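Long-range contact in pyruvate formate-lyase 2 (Archaeoglobus fulgidus, PDB 2F3O), which is a glycyl radical enzyme of the pyruvate formate-lyase family, of unknown reaction but probably a lyase: residues A504-K509 with V528-A533. Sequence-based numbering, arbitrary orientation.
Sequences ANAEVK and VSRGGA
Glu507 and Arg530 form a salt bridge, with OE2 of Glu507 2.6 Å from NH2 of Arg530. The NH2 donor meets OE2 nearly along the C-O bond, at an N-H...O angle of 147°, and OE2 lies 19° out of the guanidinium plane. The same oxygen also takes a weak bond from NH1 of Arg530 at 3.3 Å, so OE2 alone faces both terminal nitrogens, and the carboxylate is turned 73° from the guanidinium instead of pairing with it side by side. Arg530 has CG anti to its backbone N and then bends at chi2 and chi3; its CB bond points neither at the helix nor away from it, but its end comes nearer. Glu507, whose CB bond points away from the loop, has CG anti to its carbonyl carbon and bends at chi2, and its carboxylate nevertheless comes back to meet Arg530. CB of Ala506 lies over the centre of one guanidinium face, 4.1 Å from CZ of Arg530. The contact joins the C-terminal end of the long helix 477-508 to the loop between helix 521-524 and strand 535-543, a strand of the four-stranded mixed sheet that also holds 435-445, in the pyruvate formate-lyase-like part of the chain. Here Ala506 CB also approaches the carbonyl O of Ser529 at 3.3 Å. OG of Ser529 lies 3.4 Å from CA of Ala506, while its hydrogen-bond partner is Asp527. A long, weak ion pair links NH1 of Arg530 to Glu191 of the second subunit.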
loop_
_atom_site.group_PDB
_atom_site.type_symbol
_atom_site.label_atom_id
_atom_site.label_comp_id
_atom_site.label_asym_id
_atom_site.label_seq_id
_atom_site.Cartn_x
_atom_site.Cartn_y
_atom_site.Cartn_z
ATOM N N ALA A 504 18.561 3.427 -14.554
ATOM C CA ALA A 504 19.622 4.365 -14.921
ATOM C C ALA A 504 19.079 5.641 -15.535
ATOM O O ALA A 504 19.573 6.733 -15.221
ATOM C CB ALA A 504 20.618 3.716 -15.859
ATOM N N ASN A 505 18.070 5.502 -16.399
ATOM C CA ASN A 505 17.402 6.648 -16.979
ATOM C C ASN A 505 16.734 7.470 -15.892
ATOM O O ASN A 505 16.955 8.666 -15.796
ATOM C CB ASN A 505 16.373 6.212 -18.003
ATOM C CG ASN A 505 16.951 6.114 -19.413
ATOM O OD1 ASN A 505 16.808 7.053 -20.216
ATOM N ND2 ASN A 505 17.591 4.970 -19.731
ATOM N N ALA A 506 15.972 6.812 -15.023
ATOM C CA ALA A 506 15.296 7.480 -13.902
ATOM C C ALA A 506 16.246 8.281 -13.040
ATOM O O ALA A 506 15.863 9.300 -12.475
ATOM C CB ALA A 506 14.557 6.472 -13.046
ATOM N N GLU A 507 17.489 7.836 -12.963
ATOM C CA GLU A 507 18.437 8.484 -12.095
ATOM C C GLU A 507 19.234 9.590 -12.736
ATOM O O GLU A 507 19.502 10.587 -12.075
ATOM C CB GLU A 507 19.383 7.467 -11.489
ATOM C CG GLU A 507 18.722 6.589 -10.467
ATOM C CD GLU A 507 18.227 7.370 -9.269
ATOM O OE1 GLU A 507 19.054 8.012 -8.586
ATOM O OE2 GLU A 507 17.006 7.323 -8.996
ATOM N N VAL A 508 19.635 9.433 -13.997
ATOM C CA VAL A 508 20.529 10.436 -14.610
ATOM C C VAL A 508 19.920 11.228 -15.760
ATOM O O VAL A 508 20.509 12.192 -16.243
ATOM C CB VAL A 508 21.898 9.843 -15.058
ATOM C CG1 VAL A 508 22.319 8.686 -14.165
ATOM C CG2 VAL A 508 21.858 9.403 -16.507
ATOM N N LYS A 509 18.732 10.822 -16.185
ATOM C CA LYS A 509 18.035 11.461 -17.286
ATOM C C LYS A 509 16.525 11.368 -17.047
ATOM O O LYS A 509 15.800 10.663 -17.775
ATOM C CB LYS A 509 18.452 10.774 -18.596
ATOM C CG LYS A 509 17.787 11.223 -19.906
ATOM C CD LYS A 509 18.282 12.537 -20.343
ATOM C CE LYS A 509 17.706 12.877 -21.683
ATOM N NZ LYS A 509 17.564 14.356 -21.793
ATOM N N VAL A 528 7.885 10.497 -15.704
ATOM C CA VAL A 528 7.704 9.382 -16.618
ATOM C C VAL A 528 8.751 8.248 -16.575
ATOM O O VAL A 528 8.402 7.072 -16.716
ATOM C CB VAL A 528 7.513 9.916 -18.050
ATOM C CG1 VAL A 528 8.823 10.162 -18.751
ATOM C CG2 VAL A 528 6.590 8.998 -18.839
ATOM N N SER A 529 10.012 8.576 -16.311
ATOM C CA SER A 529 11.043 7.578 -16.315
ATOM C C SER A 529 11.065 6.822 -14.997
ATOM O O SER A 529 11.800 5.845 -14.826
ATOM C CB SER A 529 12.377 8.237 -16.553
ATOM O OG SER A 529 12.707 9.036 -15.459
ATOM N N ARG A 530 10.254 7.282 -14.061
ATOM C CA ARG A 530 10.171 6.674 -12.749
ATOM C C ARG A 530 8.846 5.880 -12.674
ATOM O O ARG A 530 8.601 5.118 -11.739
ATOM C CB ARG A 530 10.285 7.783 -11.696
ATOM C CG ARG A 530 10.116 7.374 -10.245
ATOM C CD ARG A 530 11.372 6.755 -9.680
ATOM N NE ARG A 530 12.456 7.722 -9.595
ATOM C CZ ARG A 530 13.666 7.425 -9.137
ATOM N NH1 ARG A 530 13.945 6.186 -8.716
ATOM N NH2 ARG A 530 14.597 8.371 -9.091
ATOM N N GLY A 531 7.998 6.040 -13.681
ATOM C CA GLY A 531 6.835 5.198 -13.762
ATOM C C GLY A 531 5.492 5.848 -13.563
ATOM O O GLY A 531 4.512 5.153 -13.387
ATOM N N GLY A 532 5.418 7.172 -13.614
ATOM C CA GLY A 532 4.154 7.878 -13.411
ATOM C C GLY A 532 3.040 7.660 -14.426
ATOM O O GLY A 532 1.918 8.088 -14.181
ATOM N N ALA A 533 3.323 7.006 -15.560
ATOM C CA ALA A 533 2.299 6.776 -16.586
ATOM C C ALA A 533 1.306 5.741 -16.084
ATOM O O ALA A 533 1.684 4.944 -15.244
ATOM C CB ALA A 533 2.936 6.301 -17.839
#